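Local coordinates for protein putative poly(3-hydroxybutyrate) depolymerase LpqC (Bordetella parapertussis 12822, PDB 3D0K) that probably hydrolyses ester bonds, as a putative poly(3-hydroxybutyrate) depolymerase with the alpha/beta-hydrolase fold, at residues R14-L19 with R132-A137; N43-Y48 with A77-K82; Y143-S148 with A168-N173; P267-D272 with A293-L298. All blocks are in the same frame, centred on the assembly; numbering follows the deposited sequence. Where two conformers were deposited one is given.

Contact 1. Residues R14-L19 with R132-A137; sequences RIALEL and RAAEIA
Two helix C-termini meet on one side of the alpha-beta-alpha sandwich: the last turn of helix 11-18 with Leu-19 beyond it, and the Schellman turn that follows helix 122-133. The backbones come closest at Ala-16 and Ala-134, whose CA atoms are 4.8 Å apart, and two alanines suit such an approach because neither carries anything beyond CB. Ala-134 CB pushes against the backbone of the other helix, 3.7 Å from Ala-16 N, and also meets Ala-16 CB at 3.9 Å. The same methyl also reaches CG2 of Ile-15, the branch set anti to the backbone N. After Glu-135, which takes the positive phi of the Schellman turn (66°), the chain brings Ile-136 into the contact. The two branches of Ile-136 divide the work. CG1 lies 4.1 Å from Ile-15 CG2, the two side chains crossing obliquely, while CD1 extends to the helix end and packs 3.8 Å from Leu-19 O. CG2 touches both CG and CD2 of Leu-19, each at 4.1 Å, with the side chains at about a right angle. Ile-15 and Leu-19 are one helical turn apart and both turn toward this partner, and branched aliphatic chains fit the buried setting, where Ile-27 of strand 23-29 also packs on Leu-19. The carbonyl of Leu-19, beside the methyl of Ile-136, is hydrogen-bonded by Arg-46 NH2 of strand 40-46. No hydrogen bond joins the two segments, which implies that close apolar packing holds them to each other, with the polar group at the helix end satisfied from the neighbouring strand.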
# COMPACT_ATOMS: atom_id res chain seq x y z
N ARG A 14 -14.03 -16.14 11.88
CA ARG A 14 -14.47 -15.99 10.46
C ARG A 14 -13.36 -16.24 9.47
O ARG A 14 -13.53 -17.02 8.51
CB ARG A 14 -15.14 -14.64 10.21
CG ARG A 14 -16.57 -14.68 10.70
CD ARG A 14 -17.37 -13.41 10.38
NE ARG A 14 -17.11 -12.42 11.41
CZ ARG A 14 -17.77 -12.32 12.56
NH1 ARG A 14 -18.77 -13.15 12.86
NH2 ARG A 14 -17.41 -11.38 13.43
N ILE A 15 -12.20 -15.64 9.74
CA ILE A 15 -11.06 -15.76 8.84
C ILE A 15 -10.58 -17.21 8.83
O ILE A 15 -10.16 -17.70 7.80
CB ILE A 15 -9.89 -14.78 9.23
CG1 ILE A 15 -10.28 -13.34 8.87
CG2 ILE A 15 -8.56 -15.17 8.49
CD1 ILE A 15 -9.33 -12.29 9.38
N ALA A 16 -10.61 -17.88 9.98
CA ALA A 16 -10.21 -19.28 10.06
C ALA A 16 -11.07 -20.17 9.16
O ALA A 16 -10.58 -21.10 8.51
CB ALA A 16 -10.25 -19.77 11.54
N LEU A 17 -12.36 -19.85 9.08
CA LEU A 17 -13.32 -20.64 8.28
C LEU A 17 -13.26 -20.32 6.78
O LEU A 17 -13.62 -21.16 5.95
CB LEU A 17 -14.73 -20.34 8.78
CG LEU A 17 -15.09 -20.86 10.18
CD1 LEU A 17 -16.45 -20.31 10.66
CD2 LEU A 17 -15.08 -22.38 10.15
N GLU A 18 -12.84 -19.11 6.45
CA GLU A 18 -12.90 -18.63 5.05
C GLU A 18 -11.57 -18.76 4.33
O GLU A 18 -11.54 -18.85 3.10
CB GLU A 18 -13.31 -17.16 5.00
CG GLU A 18 -14.78 -16.87 5.44
CD GLU A 18 -15.80 -16.92 4.28
OE1 GLU A 18 -15.63 -17.78 3.37
OE2 GLU A 18 -16.75 -16.08 4.28
N LEU A 19 -10.47 -18.75 5.08
CA LEU A 19 -9.15 -18.68 4.46
C LEU A 19 -8.38 -20.00 4.67
O LEU A 19 -7.18 -20.10 4.35
CB LEU A 19 -8.41 -17.47 5.05
CG LEU A 19 -7.44 -16.68 4.21
CD1 LEU A 19 -8.01 -16.45 2.80
CD2 LEU A 19 -7.09 -15.35 4.89
N ARG A 132 -3.39 -13.88 11.98
CA ARG A 132 -2.57 -14.58 12.98
C ARG A 132 -3.34 -15.28 14.12
O ARG A 132 -3.00 -16.41 14.48
CB ARG A 132 -1.55 -13.59 13.54
CG ARG A 132 -0.18 -14.16 13.86
CD ARG A 132 0.76 -12.98 14.13
NE ARG A 132 0.44 -12.27 15.37
CZ ARG A 132 1.29 -12.12 16.39
NH1 ARG A 132 2.53 -12.62 16.33
NH2 ARG A 132 0.89 -11.48 17.49
N ALA A 133 -4.36 -14.63 14.68
CA ALA A 133 -5.19 -15.26 15.70
C ALA A 133 -5.96 -16.42 15.09
O ALA A 133 -6.21 -17.39 15.79
CB ALA A 133 -6.16 -14.24 16.37
N ALA A 134 -6.25 -16.37 13.78
CA ALA A 134 -6.97 -17.47 13.11
C ALA A 134 -6.04 -18.66 12.88
O ALA A 134 -6.50 -19.74 12.51
CB ALA A 134 -7.49 -16.97 11.74
N GLU A 135 -4.73 -18.44 13.07
CA GLU A 135 -3.66 -19.44 12.85
C GLU A 135 -3.57 -19.78 11.36
O GLU A 135 -3.16 -20.89 10.99
CB GLU A 135 -3.84 -20.72 13.71
CG GLU A 135 -3.63 -20.54 15.23
CD GLU A 135 -3.70 -21.86 16.00
OE1 GLU A 135 -4.81 -22.48 16.12
OE2 GLU A 135 -2.65 -22.33 16.49
N ILE A 136 -3.98 -18.84 10.52
CA ILE A 136 -3.91 -19.03 9.07
C ILE A 136 -2.46 -18.78 8.62
O ILE A 136 -1.92 -19.48 7.74
CB ILE A 136 -4.94 -18.11 8.34
CG1 ILE A 136 -6.38 -18.61 8.59
CG2 ILE A 136 -4.62 -18.00 6.84
CD1 ILE A 136 -6.69 -20.04 8.07
N ALA A 137 -1.83 -17.77 9.20
CA ALA A 137 -0.46 -17.44 8.84
C ALA A 137 0.22 -16.87 10.04
O ALA A 137 -0.42 -16.17 10.85
CB ALA A 137 -0.45 -16.40 7.68

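Contact 2. Residues N43-Y48 with A77-K82; sequences NTYRPY and AADRHK
The backbone of 43-48 leaves strand 40-46 and passes the last turn of helix 75-81, coming nearest where Pro-47 CA and Asp-79 CA are 5.3 Å apart. Tyr-45 and Asp-79 make the main polar link. With CG anti to the backbone N (chi1 180°), the tyrosine ring projects toward the helix, and its hydroxyl donates a very short hydrogen bond from OH to Asp-79 OD1, 2.5 Å long. The oxygen arrives at the ring edge near its plane, while the carboxylate as a whole is turned 63° from the ring. The same edge meets Ala-78 CB, 3.6 Å from Tyr-45 CD2; a methyl is small enough to let the ring lie beside the helix. Asp-79 OD1 has a second donor in water 1, at 2.9 Å, which in turn accepts from Tyr-48 N, and this shared acceptance probably favours the charged carboxylate. Strand 40-46 lies in the antiparallel part of the mixed alpha/beta-hydrolase sheet, between strands 23-29 and 84-89, and helix 75-81 leads through Lys-82 into strand 84-89, so the contact ties a strand to the helix packed over its end. Pro-47, which has no N-H to satisfy as the strand ends, rests its ring on the helix terminus, CG being 3.4 Å from Ala-78 O. Lys-82 takes positive phi just past the helix, and a bend at chi2 (-50°) brings CD close to Tyr-48 O. Lys-82 NZ donates to Asp-79 O at 2.6 Å, in the carbonyl plane, and more weakly to Tyr-48 O at 3.3 Å.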
# COMPACT_ATOMS: atom_id res chain seq x y z
N ASN A 43 -10.52 -9.41 -0.43
CA ASN A 43 -10.47 -10.26 -1.62
C ASN A 43 -9.15 -11.00 -1.52
O ASN A 43 -8.08 -10.41 -1.54
CB ASN A 43 -10.56 -9.43 -2.91
CG ASN A 43 -11.97 -8.96 -3.16
OD1 ASN A 43 -12.85 -9.80 -3.40
ND2 ASN A 43 -12.22 -7.63 -3.02
N THR A 44 -9.26 -12.31 -1.33
CA THR A 44 -8.10 -13.10 -0.96
C THR A 44 -7.76 -14.16 -2.02
O THR A 44 -8.62 -14.56 -2.83
CB THR A 44 -8.34 -13.81 0.39
OG1 THR A 44 -9.45 -14.74 0.26
CG2 THR A 44 -8.61 -12.78 1.46
N TYR A 45 -6.51 -14.61 -1.99
CA TYR A 45 -6.15 -15.83 -2.73
C TYR A 45 -5.22 -16.66 -1.89
O TYR A 45 -4.19 -16.17 -1.39
CB TYR A 45 -5.50 -15.51 -4.06
CG TYR A 45 -5.13 -16.75 -4.82
CD1 TYR A 45 -6.13 -17.52 -5.43
CD2 TYR A 45 -3.79 -17.13 -4.96
CE1 TYR A 45 -5.78 -18.70 -6.15
CE2 TYR A 45 -3.44 -18.30 -5.67
CZ TYR A 45 -4.42 -19.08 -6.24
OH TYR A 45 -4.05 -20.22 -6.95
N ARG A 46 -5.56 -17.93 -1.77
CA ARG A 46 -4.69 -18.87 -1.12
C ARG A 46 -4.30 -19.98 -2.11
O ARG A 46 -5.18 -20.66 -2.64
CB ARG A 46 -5.38 -19.49 0.11
CG ARG A 46 -4.52 -20.57 0.74
CD ARG A 46 -5.17 -21.07 2.01
NE ARG A 46 -4.35 -22.14 2.54
CZ ARG A 46 -4.16 -22.35 3.83
NH1 ARG A 46 -3.36 -23.31 4.22
NH2 ARG A 46 -4.79 -21.56 4.73
N PRO A 47 -3.00 -20.13 -2.40
CA PRO A 47 -2.57 -21.19 -3.35
C PRO A 47 -2.62 -22.57 -2.72
O PRO A 47 -2.53 -22.70 -1.49
CB PRO A 47 -1.09 -20.87 -3.64
CG PRO A 47 -0.65 -20.07 -2.49
CD PRO A 47 -1.87 -19.33 -1.89
N TYR A 48 -2.70 -23.61 -3.54
CA TYR A 48 -2.44 -24.94 -3.00
C TYR A 48 -1.01 -24.97 -2.47
O TYR A 48 -0.12 -24.36 -3.05
CB TYR A 48 -2.62 -26.01 -4.05
CG TYR A 48 -4.06 -26.13 -4.45
CD1 TYR A 48 -4.99 -26.72 -3.59
CD2 TYR A 48 -4.48 -25.71 -5.70
CE1 TYR A 48 -6.33 -26.87 -3.94
CE2 TYR A 48 -5.84 -25.85 -6.07
CZ TYR A 48 -6.74 -26.44 -5.18
OH TYR A 48 -8.05 -26.56 -5.53
N ALA A 77 2.23 -15.31 -9.15
CA ALA A 77 3.30 -15.22 -8.14
C ALA A 77 2.94 -16.04 -6.87
O ALA A 77 3.83 -16.67 -6.28
CB ALA A 77 3.60 -13.71 -7.80
N ALA A 78 1.66 -16.03 -6.45
CA ALA A 78 1.23 -16.76 -5.24
C ALA A 78 1.37 -18.24 -5.49
O ALA A 78 1.79 -18.99 -4.61
CB ALA A 78 -0.24 -16.44 -4.88
N ASP A 79 1.02 -18.68 -6.70
CA ASP A 79 1.13 -20.13 -7.02
C ASP A 79 2.59 -20.57 -7.03
O ASP A 79 2.92 -21.69 -6.58
CB ASP A 79 0.53 -20.38 -8.39
CG ASP A 79 -0.99 -20.34 -8.38
OD1 ASP A 79 -1.59 -20.44 -7.29
OD2 ASP A 79 -1.59 -20.21 -9.47
N ARG A 80 3.47 -19.74 -7.60
CA ARG A 80 4.92 -20.07 -7.72
C ARG A 80 5.62 -20.05 -6.33
O ARG A 80 6.31 -20.98 -5.92
CB ARG A 80 5.58 -19.11 -8.71
CG ARG A 80 7.08 -19.34 -8.95
CD ARG A 80 7.44 -19.03 -10.42
NE ARG A 80 8.88 -18.80 -10.60
CZ ARG A 80 9.46 -17.59 -10.60
NH1 ARG A 80 8.74 -16.48 -10.46
NH2 ARG A 80 10.77 -17.50 -10.77
N HIS A 81 5.36 -18.99 -5.57
CA HIS A 81 6.05 -18.77 -4.32
C HIS A 81 5.30 -19.17 -3.08
O HIS A 81 5.88 -19.06 -1.99
CB HIS A 81 6.50 -17.30 -4.23
CG HIS A 81 7.37 -16.88 -5.36
ND1 HIS A 81 8.66 -17.34 -5.51
CD2 HIS A 81 7.13 -16.07 -6.42
CE1 HIS A 81 9.18 -16.83 -6.61
NE2 HIS A 81 8.29 -16.04 -7.17
N LYS A 82 4.05 -19.64 -3.23
CA LYS A 82 3.19 -20.04 -2.08
C LYS A 82 2.96 -18.83 -1.14
O LYS A 82 3.33 -18.85 0.01
CB LYS A 82 3.76 -21.24 -1.34
CG LYS A 82 4.06 -22.46 -2.26
CD LYS A 82 2.86 -22.77 -3.12
CE LYS A 82 3.13 -23.99 -4.02
NZ LYS A 82 2.26 -23.87 -5.23
O HOH W 1 -2.29 -23.04 -6.33

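Contact 3. Residues Y143-S148 with A168-N173; sequences YLFGHS and AVTAAN. With SO4 (sulfate ion), chain G.
Five backbone hydrogen bonds join strand 143-147 to strand 168-172 as parallel neighbours, their axes 4.8 Å apart and only 4° from alignment. The shortest runs from Ala-172 N to Gly-146 O, 2.8 Å. The last, from Ser-148 N to Ala-172 O, is nearly linear at the carbonyl (172°) and ties the strand end just where Ser-148 takes positive phi in what fits the nucleophile elbow, GxSxG, of alpha/beta hydrolases. Gly-146 suits the elbow's approach, having no side chain beside the turn. Beyond the bonds, His-147 and Asn-173 lie side by side, pointing the same way. The imidazole turns its edge to the amide, His-147 CE1 being 3.1 Å from Asn-173 ND2, with the planes 69° apart; Asn-173 OD1 is bonded by Gly-213 N. Also at the ring edge, His-147 CD2 is 3.0 Å from O1 of a sulfate ion, which probably comes from the crystallisation liquor. On the face bearing Phe-145, the rim atom CE1 packs 3.7 Å from Ala-172 CB, and Tyr-143 CD2 meets Ala-168 CB at 3.5 Å; alanine's small CB lets each ring approach the neighbouring strand. Leu-144 and Val-169 pair side by side on the other face. There helix 149-160, the crossover of this beta-alpha-beta unit, packs through Val-154, while helix 273-286 meets Phe-145 and Thr-170 on their own face, with strands 56-60 and 209-213 flanking the pair.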
# COMPACT_ATOMS: atom_id res chain seq x y z
N TYR A 143 4.39 -8.59 3.38
CA TYR A 143 4.78 -7.66 2.34
C TYR A 143 3.59 -6.76 1.98
O TYR A 143 2.46 -7.25 1.88
CB TYR A 143 5.19 -8.48 1.12
CG TYR A 143 6.45 -9.29 1.31
CD1 TYR A 143 6.44 -10.51 2.04
CD2 TYR A 143 7.67 -8.86 0.73
CE1 TYR A 143 7.61 -11.26 2.16
CE2 TYR A 143 8.85 -9.60 0.84
CZ TYR A 143 8.81 -10.79 1.56
OH TYR A 143 9.93 -11.55 1.71
N LEU A 144 3.78 -5.44 1.91
CA LEU A 144 2.67 -4.54 1.66
C LEU A 144 2.96 -3.83 0.31
O LEU A 144 4.03 -3.22 0.14
CB LEU A 144 2.60 -3.51 2.78
CG LEU A 144 1.61 -2.36 2.55
CD1 LEU A 144 0.16 -2.93 2.39
CD2 LEU A 144 1.66 -1.36 3.73
N PHE A 145 2.03 -3.97 -0.63
CA PHE A 145 2.15 -3.37 -1.98
C PHE A 145 0.93 -2.53 -2.26
O PHE A 145 -0.19 -2.91 -1.90
CB PHE A 145 2.25 -4.48 -3.01
CG PHE A 145 2.10 -3.98 -4.44
CD1 PHE A 145 3.19 -3.45 -5.14
CD2 PHE A 145 0.87 -4.04 -5.07
CE1 PHE A 145 3.06 -3.04 -6.44
CE2 PHE A 145 0.71 -3.62 -6.37
CZ PHE A 145 1.82 -3.12 -7.08
N GLY A 146 1.09 -1.37 -2.94
CA GLY A 146 -0.07 -0.60 -3.31
C GLY A 146 0.27 0.03 -4.66
O GLY A 146 1.43 0.40 -4.87
N HIS A 147 -0.70 0.12 -5.56
CA HIS A 147 -0.48 0.82 -6.83
C HIS A 147 -1.42 2.02 -6.94
O HIS A 147 -2.63 1.92 -6.62
CB HIS A 147 -0.71 -0.16 -8.00
CG HIS A 147 -0.54 0.48 -9.37
ND1 HIS A 147 0.69 0.76 -9.94
CD2 HIS A 147 -1.46 0.84 -10.28
CE1 HIS A 147 0.51 1.29 -11.15
NE2 HIS A 147 -0.79 1.39 -11.35
N SER A 148 -0.91 3.14 -7.50
CA SER A 148 -1.75 4.30 -7.77
C SER A 148 -2.38 4.84 -6.50
O SER A 148 -1.63 5.17 -5.57
CB SER A 148 -2.77 4.06 -8.89
OG SER A 148 -2.92 5.30 -9.62
N ALA A 168 8.45 -5.79 4.35
CA ALA A 168 8.82 -5.05 3.13
C ALA A 168 7.61 -4.28 2.68
O ALA A 168 6.47 -4.75 2.85
CB ALA A 168 9.27 -6.01 2.01
N VAL A 169 7.83 -3.11 2.07
CA VAL A 169 6.77 -2.20 1.67
C VAL A 169 7.21 -1.51 0.36
O VAL A 169 8.33 -1.01 0.24
CB VAL A 169 6.47 -1.09 2.73
CG1 VAL A 169 5.35 -0.13 2.21
CG2 VAL A 169 6.07 -1.75 4.10
N THR A 170 6.31 -1.56 -0.61
CA THR A 170 6.49 -0.93 -1.91
C THR A 170 5.27 -0.09 -2.29
O THR A 170 4.13 -0.59 -2.31
CB THR A 170 6.73 -1.98 -2.96
OG1 THR A 170 7.96 -2.63 -2.69
CG2 THR A 170 6.78 -1.32 -4.38
N ALA A 171 5.51 1.18 -2.66
CA ALA A 171 4.45 2.01 -3.16
C ALA A 171 4.73 2.24 -4.64
O ALA A 171 5.80 2.71 -5.00
CB ALA A 171 4.39 3.35 -2.41
N ALA A 172 3.80 1.84 -5.49
CA ALA A 172 4.07 1.81 -6.90
C ALA A 172 3.24 2.89 -7.63
O ALA A 172 2.02 2.93 -7.48
CB ALA A 172 3.76 0.40 -7.45
N ASN A 173 3.87 3.73 -8.44
CA ASN A 173 3.12 4.79 -9.19
C ASN A 173 2.05 5.55 -8.37
O ASN A 173 0.94 5.70 -8.85
CB ASN A 173 2.44 4.26 -10.50
CG ASN A 173 3.45 3.70 -11.50
OD1 ASN A 173 4.62 4.11 -11.50
ND2 ASN A 173 3.03 2.70 -12.32
S SO4 G . -5.14 1.94 -11.33
O1 SO4 G . -3.82 1.73 -11.89
O2 SO4 G . -5.34 3.35 -11.06
O3 SO4 G . -6.15 1.46 -12.25
O4 SO4 G . -5.24 1.15 -10.09

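Contact 4. Residues P267-D272 with A293-L298; sequences PGIGHD and AELARL. With SO4 (sulfate ion), chain G.
Leu-295 and Ile-269 are the projecting groups of this contact, each pressing on the other segment's backbone. Leu-295, its CD1 carried outward by an extended chi2 (178°), meets the loop 3.5 Å from Pro-267 O, and the same CD1 lies 4.1 Å from Pro-267 CD; the proline ring and the leucine meet at a slant. In return Ile-269 sends CD1 into the hollow between Leu-295 and Leu-298, one turn along the helix face: the methyl lies 3.6 Å from Leu-295 O and 4.2 Å from Leu-298 CB. Its CG1 meets Leu-295 CD2 more loosely, at 4.3 Å. The unbranched ethyl arm of isoleucine can bring CD1 against the helix backbone beside Leu-298 CB. Between the two bulky loop residues, Gly-268 takes positive phi (81°), which glycine adopts readily, and adds no side chain beside Leu-295. Apolar packing carries the contact, with no hydrogen bond across it. Val-279 of helix 273-286 touches Leu-295 and Met-276 touches Ile-269, so that helix joins in the packing. Asp-272 caps the start of the same helix, its OD2 accepting from Ala-275 N. His-271, just before it, points elsewhere: NE2 donates a weak bond to sulfate O2 at 3.5 Å, and ND1 is hydrogen-bonded to Asp-216. This is the loop after the last sheet strand that carries the histidine in alpha/beta hydrolases, and Ser-148, His-271 and Asp-216 fit a catalytic triad, though none is confirmed here.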
# COMPACT_ATOMS: atom_id res chain seq x y z
N PRO A 267 11.92 0.22 -16.24
CA PRO A 267 12.00 0.68 -17.62
C PRO A 267 10.89 0.09 -18.50
O PRO A 267 10.63 -1.14 -18.47
CB PRO A 267 13.40 0.24 -18.08
CG PRO A 267 14.00 -0.61 -16.98
CD PRO A 267 12.97 -0.75 -15.89
N GLY A 268 10.21 0.97 -19.23
CA GLY A 268 9.23 0.57 -20.24
C GLY A 268 7.83 0.21 -19.73
O GLY A 268 7.02 -0.27 -20.50
N ILE A 269 7.54 0.44 -18.46
CA ILE A 269 6.24 0.14 -17.90
C ILE A 269 5.62 1.47 -17.53
O ILE A 269 6.31 2.34 -17.03
CB ILE A 269 6.35 -0.78 -16.66
CG1 ILE A 269 6.99 -2.15 -17.02
CG2 ILE A 269 4.98 -1.07 -16.03
CD1 ILE A 269 6.30 -2.87 -18.24
N GLY A 270 4.31 1.61 -17.75
CA GLY A 270 3.63 2.86 -17.42
C GLY A 270 2.69 2.67 -16.24
O GLY A 270 3.05 2.05 -15.25
N HIS A 271 1.47 3.20 -16.36
CA HIS A 271 0.49 3.13 -15.31
C HIS A 271 -0.37 1.87 -15.43
O HIS A 271 -1.51 1.91 -15.89
CB HIS A 271 -0.37 4.41 -15.33
CG HIS A 271 -1.10 4.65 -14.06
ND1 HIS A 271 -0.45 4.97 -12.88
CD2 HIS A 271 -2.42 4.58 -13.75
CE1 HIS A 271 -1.34 5.10 -11.91
NE2 HIS A 271 -2.54 4.85 -12.41
N ASP A 272 0.21 0.74 -15.01
CA ASP A 272 -0.32 -0.58 -15.30
C ASP A 272 -0.13 -1.41 -14.00
O ASP A 272 0.95 -1.95 -13.74
CB ASP A 272 0.46 -1.15 -16.49
CG ASP A 272 -0.05 -2.53 -16.98
OD1 ASP A 272 0.36 -2.87 -18.13
OD2 ASP A 272 -0.81 -3.27 -16.29
N ALA A 293 12.90 -8.40 -22.34
CA ALA A 293 11.93 -9.23 -23.08
C ALA A 293 10.67 -9.46 -22.27
O ALA A 293 9.55 -9.37 -22.79
CB ALA A 293 12.55 -10.57 -23.48
N GLU A 294 10.85 -9.78 -20.99
CA GLU A 294 9.72 -9.91 -20.08
C GLU A 294 9.02 -8.57 -19.91
O GLU A 294 7.81 -8.47 -20.05
CB GLU A 294 10.17 -10.44 -18.73
CG GLU A 294 9.64 -11.82 -18.43
CD GLU A 294 8.23 -11.77 -17.91
OE1 GLU A 294 8.10 -11.72 -16.67
OE2 GLU A 294 7.28 -11.76 -18.73
N LEU A 295 9.80 -7.54 -19.60
CA LEU A 295 9.19 -6.21 -19.44
C LEU A 295 8.38 -5.84 -20.68
O LEU A 295 7.25 -5.40 -20.56
CB LEU A 295 10.25 -5.16 -19.14
CG LEU A 295 10.91 -5.34 -17.78
CD1 LEU A 295 11.96 -4.29 -17.59
CD2 LEU A 295 9.90 -5.34 -16.60
N ALA A 296 8.93 -6.08 -21.87
CA ALA A 296 8.18 -5.83 -23.11
C ALA A 296 6.91 -6.67 -23.20
O ALA A 296 5.87 -6.20 -23.68
CB ALA A 296 9.07 -6.03 -24.34
N ARG A 297 6.97 -7.90 -22.69
CA ARG A 297 5.80 -8.77 -22.64
C ARG A 297 4.75 -8.11 -21.76
O ARG A 297 3.59 -8.01 -22.16
CB ARG A 297 6.16 -10.13 -22.06
CG ARG A 297 5.18 -11.24 -22.34
CD ARG A 297 5.92 -12.59 -22.44
NE ARG A 297 7.03 -12.55 -23.43
CZ ARG A 297 8.33 -12.72 -23.15
NH1 ARG A 297 8.73 -12.97 -21.90
NH2 ARG A 297 9.23 -12.67 -24.13
N LEU A 298 5.18 -7.65 -20.58
CA LEU A 298 4.29 -6.98 -19.63
C LEU A 298 3.75 -5.64 -20.13
O LEU A 298 2.62 -5.29 -19.82
CB LEU A 298 4.99 -6.82 -18.27
CG LEU A 298 5.24 -8.13 -17.54
CD1 LEU A 298 6.20 -7.97 -16.36
CD2 LEU A 298 3.92 -8.71 -17.05
S SO4 G . -5.14 1.94 -11.33
O1 SO4 G . -3.82 1.73 -11.89
O2 SO4 G . -5.34 3.35 -11.06
O3 SO4 G . -6.15 1.46 -12.25
O4 SO4 G . -5.24 1.15 -10.09

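From the N terminus, contact 1 opens first, and its 112 intervening residues make a long loop that closes only after helix 122-133. Contact 2 opens and closes within that loop, binding strand 40-46 to helix 75-81; the two adjoin at the end of helix 11-18 and strand 40-46. Contacts 3 and 4 follow in series, each closing a short loop of its own: contact 3 a beta-alpha-beta crossover in mid-sheet, contact 4 the turn through helix 273-286 to the C-terminal helix. None of the loops cross. Contacts 1 and 2 thus tie down the antiparallel margin of the sheet, whereas contacts 3 and 4 meet through loop 267-272, whose His-271 comes beside Ser-148 and the sulfate.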